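Local coordinates for reticulocyte binding protein (Streptococcus agalactiae COH1, PDB 3FAX) that probably hydrolyses alpha-glucans such as pullulan, as a cell-surface amylase-family enzyme of Streptococcus agalactiae, at residues F456-D461 against E486-F491; A466-Y471 against K508-V513. All coordinates share one frame; numbering follows the deposited sequence.

Contact 1: F456-D461 against E486-F491; sequences FDMMGD and EGWRTF. With GLC (alpha-D-glucopyranose), chain B; GLC (alpha-D-glucopyranose), chain C.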
loop_
_atom_site.group_PDB
_atom_site.type_symbol
_atom_site.label_atom_id
_atom_site.label_comp_id
_atom_site.label_asym_id
_atom_site.label_seq_id
_atom_site.Cartn_x
_atom_site.Cartn_y
_atom_site.Cartn_z
ATOM N N PHE A 456 -3.428 1.652 -0.454
ATOM C CA PHE A 456 -2.534 2.746 -0.014
ATOM C C PHE A 456 -1.639 2.346 1.149
ATOM O O PHE A 456 -2.123 2.036 2.240
ATOM C CB PHE A 456 -3.337 3.972 0.412
ATOM C CG PHE A 456 -3.960 4.703 -0.725
ATOM C CD1 PHE A 456 -3.283 5.738 -1.350
ATOM C CD2 PHE A 456 -5.214 4.348 -1.196
ATOM C CE1 PHE A 456 -3.862 6.422 -2.413
ATOM C CE2 PHE A 456 -5.800 5.023 -2.257
ATOM C CZ PHE A 456 -5.128 6.055 -2.869
ATOM N N ASP A 457 -0.335 2.383 0.919
ATOM C CA ASP A 457 0.639 2.192 1.987
ATOM C C ASP A 457 0.553 3.372 2.958
ATOM O O ASP A 457 0.381 4.511 2.529
ATOM C CB ASP A 457 2.050 2.082 1.393
ATOM C CG ASP A 457 3.108 1.674 2.428
ATOM O OD1 ASP A 457 3.096 0.501 2.872
ATOM O OD2 ASP A 457 3.955 2.527 2.779
ATOM N N MET A 458 0.664 3.083 4.255
ATOM C CA MET A 458 0.622 4.092 5.320
ATOM C C MET A 458 -0.374 5.170 4.971
ATOM O O MET A 458 -0.014 6.327 4.839
ATOM C CB MET A 458 1.993 4.742 5.546
ATOM C CG MET A 458 3.123 3.804 5.906
ATOM S SD MET A 458 3.015 3.026 7.528
ATOM C CE MET A 458 4.664 2.323 7.606
ATOM N N MET A 459 -1.633 4.790 4.799
ATOM C CA MET A 459 -2.628 5.742 4.337
ATOM C C MET A 459 -2.836 6.872 5.349
ATOM O O MET A 459 -3.157 8.004 4.980
ATOM C CB MET A 459 -3.937 5.041 4.056
ATOM C CG MET A 459 -4.860 5.839 3.185
ATOM S SD MET A 459 -6.443 5.046 3.156
ATOM C CE MET A 459 -6.383 4.146 1.645
ATOM N N GLY A 460 -2.634 6.563 6.625
ATOM C CA GLY A 460 -2.821 7.536 7.689
ATOM C C GLY A 460 -1.825 8.683 7.660
ATOM O O GLY A 460 -1.965 9.652 8.416
ATOM N N ASP A 461 -0.817 8.583 6.797
ATOM C CA ASP A 461 0.087 9.702 6.591
ATOM C C ASP A 461 -0.567 10.842 5.792
ATOM O O ASP A 461 -0.131 11.990 5.884
ATOM C CB ASP A 461 1.386 9.239 5.926
ATOM C CG ASP A 461 2.447 8.811 6.939
ATOM O OD1 ASP A 461 2.085 8.445 8.087
ATOM O OD2 ASP A 461 3.645 8.848 6.576
ATOM N N GLU A 486 -3.647 1.055 4.578
ATOM C CA GLU A 486 -3.211 0.947 5.966
ATOM C C GLU A 486 -3.604 2.227 6.701
ATOM O O GLU A 486 -2.988 3.267 6.480
ATOM C CB GLU A 486 -1.697 0.802 6.046
ATOM C CG GLU A 486 -1.105 -0.448 5.467
ATOM C CD GLU A 486 0.376 -0.571 5.829
ATOM O OE1 GLU A 486 1.209 0.202 5.285
ATOM O OE2 GLU A 486 0.701 -1.432 6.675
ATOM N N GLY A 487 -4.611 2.149 7.571
ATOM C CA GLY A 487 -5.096 3.318 8.317
ATOM C C GLY A 487 -4.460 3.538 9.691
ATOM O O GLY A 487 -5.115 4.037 10.603
ATOM N N TRP A 488 -3.188 3.189 9.849
ATOM C CA TRP A 488 -2.516 3.383 11.133
ATOM C C TRP A 488 -2.421 4.883 11.488
ATOM O O TRP A 488 -2.069 5.711 10.646
ATOM C CB TRP A 488 -1.110 2.784 11.125
ATOM C CG TRP A 488 -0.925 1.485 10.394
ATOM C CD1 TRP A 488 0.035 1.214 9.472
ATOM C CD2 TRP A 488 -1.697 0.286 10.532
ATOM N NE1 TRP A 488 -0.089 -0.073 9.017
ATOM C CE2 TRP A 488 -1.140 -0.669 9.659
ATOM C CE3 TRP A 488 -2.798 -0.075 11.313
ATOM C CZ2 TRP A 488 -1.651 -1.959 9.537
ATOM C CZ3 TRP A 488 -3.303 -1.351 11.196
ATOM C CH2 TRP A 488 -2.728 -2.283 10.313
ATOM N N ARG A 489 -2.718 5.226 12.735
ATOM C CA ARG A 489 -2.676 6.628 13.188
ATOM C C ARG A 489 -1.243 7.149 13.280
ATOM O O ARG A 489 -0.652 7.213 14.365
ATOM C CB ARG A 489 -3.360 6.767 14.539
ATOM C CG ARG A 489 -4.813 6.379 14.513
ATOM C CD ARG A 489 -5.399 6.351 15.899
ATOM N NE ARG A 489 -6.723 5.747 15.886
ATOM C CZ ARG A 489 -6.965 4.439 15.946
ATOM N NH1 ARG A 489 -5.972 3.560 16.045
ATOM N NH2 ARG A 489 -8.221 4.004 15.919
ATOM N N THR A 490 -0.707 7.520 12.124
ATOM C CA THR A 490 0.685 7.924 11.959
ATOM C C THR A 490 0.848 9.371 11.481
ATOM O O THR A 490 1.984 9.844 11.346
ATOM C CB THR A 490 1.368 7.021 10.908
ATOM O OG1 THR A 490 0.494 6.868 9.780
ATOM C CG2 THR A 490 1.671 5.653 11.494
ATOM N N PHE A 491 -0.267 10.067 11.234
ATOM C CA PHE A 491 -0.241 11.401 10.630
ATOM C C PHE A 491 0.755 12.383 11.267
ATOM O O PHE A 491 0.799 12.522 12.488
ATOM C CB PHE A 491 -1.631 12.030 10.651
ATOM C CG PHE A 491 -1.711 13.317 9.888
ATOM C CD1 PHE A 491 -1.764 13.308 8.501
ATOM C CD2 PHE A 491 -1.706 14.535 10.548
ATOM C CE1 PHE A 491 -1.826 14.493 7.788
ATOM C CE2 PHE A 491 -1.765 15.725 9.837
ATOM C CZ PHE A 491 -1.818 15.705 8.460
HETATM C C1 GLC B . -0.193 -0.040 14.915
HETATM C C2 GLC B . -0.558 -1.238 14.043
HETATM C C3 GLC B . 0.682 -1.834 13.405
HETATM C C4 GLC B . 1.457 -0.749 12.684
HETATM C C5 GLC B . 1.785 0.378 13.653
HETATM C C6 GLC B . 2.585 1.468 12.942
HETATM O O2 GLC B . -1.179 -2.243 14.808
HETATM O O3 GLC B . 0.319 -2.842 12.492
HETATM O O4 GLC B . 2.649 -1.319 12.202
HETATM O O5 GLC B . 0.577 0.895 14.176
HETATM O O6 GLC B . 2.505 2.679 13.651
HETATM C C1 GLC C . 2.891 -1.099 10.800
HETATM C C2 GLC C . 3.212 -2.441 10.138
HETATM C C3 GLC C . 4.632 -2.933 10.427
HETATM C C4 GLC C . 5.662 -1.817 10.336
HETATM C C5 GLC C . 5.188 -0.603 11.136
HETATM C C6 GLC C . 6.173 0.562 11.088
HETATM O O2 GLC C . 2.292 -3.419 10.575
HETATM O O3 GLC C . 4.992 -3.916 9.487
HETATM O O4 GLC C . 6.903 -2.318 10.796
HETATM O O5 GLC C . 3.944 -0.177 10.601
HETATM O O6 GLC C . 6.234 1.084 9.775
HETATM O O HOH W 1 -0.874 4.918 8.324
#
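Asp-457 and Glu-486 run side by side at the mouth of the (beta/alpha)8 barrel. Asp-457 OD1 lies 3.1 Å from Glu-486 OE1, with the carboxylate planes turned 35° apart; Arg-455 makes a salt bridge to Asp-457 and a long, weak ion pair with Glu-486. The same OE1 accepts the backbone N of Met-458 at 3.1 Å in a nearly straight bond (172°) on its anti side. Glu-486 OE2 takes the indole NE1 of Trp-488 at 2.8 Å, from above the carboxylate plane, and the two bonds limit the group's rotation.

The tight part is backbone on backbone. Glu-486 N donates to Phe-456 O at 3.0 Å, and weak bonds from the N of Met-459 and of Gly-460 both converge on Glu-486 O. Lacking a side chain, Gly-460 brings its CA to 3.6 Å from Trp-488 O, while a water accepts from Gly-460 N and donates to Trp-488 O. At the far end the Phe-491 ring turns its edge to Gly-460 O, and Asp-461 OD1 lies 2.8 Å from Thr-490 OG1, with Arg-426 salt-bridged to Asp-461.

Packing is looser toward the sugar side, where Met-458 and Thr-490 are partly exposed and Thr-490 CG2 is next to O6 of the chain B glucose. Met-458 SD sits at the edge of the Trp-488 ring, 4.0 Å from CD1, a Met-aromatic contact reached because the methionine chain bends at chi2 (-68°). O3 of that glucose lies over one face of the indole, toward its rim, and CB of Glu-486, likewise offset, lies against the opposite face.

Asp-457 follows the fourth barrel strand and Glu-486 the fifth, the positions where GH13 enzymes carry the nucleophile and the acid/base, respectively, consistent with those roles here.

Contact 2: A466-Y471 against K508-V513; sequences AIELAY and KSTDTV. With CA (calcium ion), chain F.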
loop_
_atom_site.group_PDB
_atom_site.type_symbol
_atom_site.label_atom_id
_atom_site.label_comp_id
_atom_site.label_asym_id
_atom_site.label_seq_id
_atom_site.Cartn_x
_atom_site.Cartn_y
_atom_site.Cartn_z
ATOM N N ALA A 466 -7.323 14.369 0.460
ATOM C CA ALA A 466 -6.560 13.897 -0.696
ATOM C C ALA A 466 -7.054 12.518 -1.154
ATOM O O ALA A 466 -7.300 12.301 -2.347
ATOM C CB ALA A 466 -5.070 13.862 -0.378
ATOM N N ILE A 467 -7.230 11.603 -0.202
ATOM C CA ILE A 467 -7.636 10.234 -0.528
ATOM C C ILE A 467 -9.090 10.184 -1.006
ATOM O O ILE A 467 -9.417 9.421 -1.913
ATOM C CB ILE A 467 -7.468 9.268 0.667
ATOM C CG1 ILE A 467 -6.030 9.305 1.218
ATOM C CG2 ILE A 467 -7.856 7.857 0.249
ATOM C CD1 ILE A 467 -4.943 8.974 0.207
ATOM N N GLU A 468 -9.951 10.997 -0.392
ATOM C CA GLU A 468 -11.362 11.082 -0.788
ATOM C C GLU A 468 -11.471 11.509 -2.254
ATOM O O GLU A 468 -12.153 10.872 -3.054
ATOM C CB GLU A 468 -12.109 12.062 0.130
ATOM C CG GLU A 468 -13.644 12.092 -0.014
ATOM C CD GLU A 468 -14.344 10.859 0.539
ATOM O OE1 GLU A 468 -13.662 9.887 0.926
ATOM O OE2 GLU A 468 -15.593 10.864 0.584
ATOM N N LEU A 469 -10.768 12.577 -2.608
ATOM C CA LEU A 469 -10.714 13.033 -3.995
ATOM C C LEU A 469 -10.140 11.944 -4.904
ATOM O O LEU A 469 -10.662 11.705 -5.988
ATOM C CB LEU A 469 -9.888 14.315 -4.104
ATOM C CG LEU A 469 -9.804 14.976 -5.485
ATOM C CD1 LEU A 469 -11.195 15.332 -5.996
ATOM C CD2 LEU A 469 -8.894 16.218 -5.457
ATOM N N ALA A 470 -9.072 11.285 -4.456
ATOM C CA ALA A 470 -8.483 10.169 -5.196
ATOM C C ALA A 470 -9.526 9.113 -5.528
ATOM O O ALA A 470 -9.648 8.702 -6.675
ATOM C CB ALA A 470 -7.345 9.550 -4.414
ATOM N N TYR A 471 -10.281 8.692 -4.517
ATOM C CA TYR A 471 -11.349 7.713 -4.697
ATOM C C TYR A 471 -12.415 8.231 -5.670
ATOM O O TYR A 471 -12.709 7.592 -6.677
ATOM C CB TYR A 471 -11.975 7.364 -3.338
ATOM C CG TYR A 471 -13.192 6.462 -3.415
ATOM C CD1 TYR A 471 -13.059 5.080 -3.428
ATOM C CD2 TYR A 471 -14.477 6.999 -3.468
ATOM C CE1 TYR A 471 -14.167 4.255 -3.501
ATOM C CE2 TYR A 471 -15.593 6.183 -3.539
ATOM C CZ TYR A 471 -15.432 4.814 -3.559
ATOM O OH TYR A 471 -16.535 4.000 -3.626
ATOM N N LYS A 508 -15.553 6.381 10.390
ATOM C CA LYS A 508 -16.844 6.936 10.848
ATOM C C LYS A 508 -17.517 7.750 9.751
ATOM O O LYS A 508 -18.728 7.651 9.538
ATOM C CB LYS A 508 -16.662 7.914 12.013
ATOM C CG LYS A 508 -16.080 7.380 13.290
ATOM C CD LYS A 508 -15.823 8.534 14.261
ATOM C CE LYS A 508 -14.770 8.182 15.307
ATOM N NZ LYS A 508 -15.190 7.086 16.225
ATOM N N SER A 509 -16.708 8.571 9.080
ATOM C CA SER A 509 -17.196 9.625 8.196
ATOM C C SER A 509 -16.781 9.449 6.730
ATOM O O SER A 509 -16.458 10.427 6.058
ATOM C CB SER A 509 -16.740 10.990 8.737
ATOM O OG SER A 509 -15.373 10.978 9.114
ATOM N N THR A 510 -16.777 8.202 6.255
ATOM C CA THR A 510 -16.797 7.879 4.815
ATOM C C THR A 510 -17.187 6.422 4.617
ATOM O O THR A 510 -17.060 5.614 5.528
ATOM C CB THR A 510 -15.436 8.099 4.084
ATOM O OG1 THR A 510 -14.345 7.872 4.988
ATOM C CG2 THR A 510 -15.346 9.504 3.493
ATOM N N ASP A 511 -17.670 6.096 3.428
ATOM C CA ASP A 511 -17.869 4.710 3.035
ATOM C C ASP A 511 -17.220 4.499 1.681
ATOM O O ASP A 511 -17.794 3.894 0.774
ATOM C CB ASP A 511 -19.358 4.339 3.015
ATOM C CG ASP A 511 -19.944 4.188 4.410
ATOM O OD1 ASP A 511 -19.265 3.623 5.302
ATOM O OD2 ASP A 511 -21.094 4.627 4.615
ATOM N N THR A 512 -15.993 4.988 1.574
ATOM C CA THR A 512 -15.237 4.963 0.334
ATOM C C THR A 512 -14.114 3.944 0.410
ATOM O O THR A 512 -14.134 2.932 -0.285
ATOM C CB THR A 512 -14.629 6.349 0.062
ATOM O OG1 THR A 512 -13.790 6.736 1.163
ATOM C CG2 THR A 512 -15.741 7.389 -0.135
ATOM N N VAL A 513 -13.143 4.220 1.277
ATOM C CA VAL A 513 -11.918 3.447 1.367
ATOM C C VAL A 513 -11.931 2.621 2.640
ATOM O O VAL A 513 -12.188 3.156 3.715
ATOM C CB VAL A 513 -10.693 4.377 1.407
ATOM C CG1 VAL A 513 -9.414 3.571 1.606
ATOM C CG2 VAL A 513 -10.620 5.228 0.134
HETATM CA CA CA F . -17.895 4.207 7.141
#
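Glu-468 and Tyr-471, on helix 464-477 of the (beta/alpha)8 barrel, meet Thr-510 and Thr-512 in the loop that leads into the parallel strand 513-517. This is packing of a barrel helix against the entry to a strand, two places further round the barrel from the strand that precedes the helix.

Among the polar contacts, one hydrogen bond joins the segments: Thr-512 OG1 donates to Glu-468 OE1 at 3.2 Å, on the syn side and 19° out of the carboxylate plane. The glutamate chain, bent at chi2 (72°), turns its carboxylate back toward the loop, where it also presses against the methyl of Thr-510, OE1 lying 3.1 Å from CG2.

The aromatic contact is a CH-pi interaction. Thr-512 CB stands over the centre of the Tyr-471 ring, 3.6 Å from the centroid, with its CG2 over the CD2 and CE2 side and its carbonyl O near CE1.

Apolar packing lies deeper, where Ile-467 and Val-513 cross at about a right angle through their CG2 methyls, 3.8 Å apart; Met-483 of strand 482-485 touches both Val-513 and Tyr-471.

The loop also binds a calcium ion. Met-507, Asp-561 and Asp-565 contribute ligands to this ion, which the segment holds through Thr-510 O at 2.3 Å and Asp-511 OD1 at 2.4 Å.

The two contacts belong to the same sector of the parallel eight-stranded barrel, their centres 13 Å apart. Along the chain their segments alternate: 456-461 follows strand 453-456; segment 466-471 lies on the next helix; 486-491 follows strand 482-485; and segment 508-513 runs into strand 513-517. Contact 1 is at the sugar-binding mouth, whereas contact 2 lies further out, between the helix and the calcium-bound loop. They touch directly through packing: Phe-456 CE1 lies 3.8 Å from Ile-467 CD1, and Met-459 also reaches Ile-467 and Val-513. The segments at the sugar site and the calcium-bound loop are thus joined through these apolar side chains.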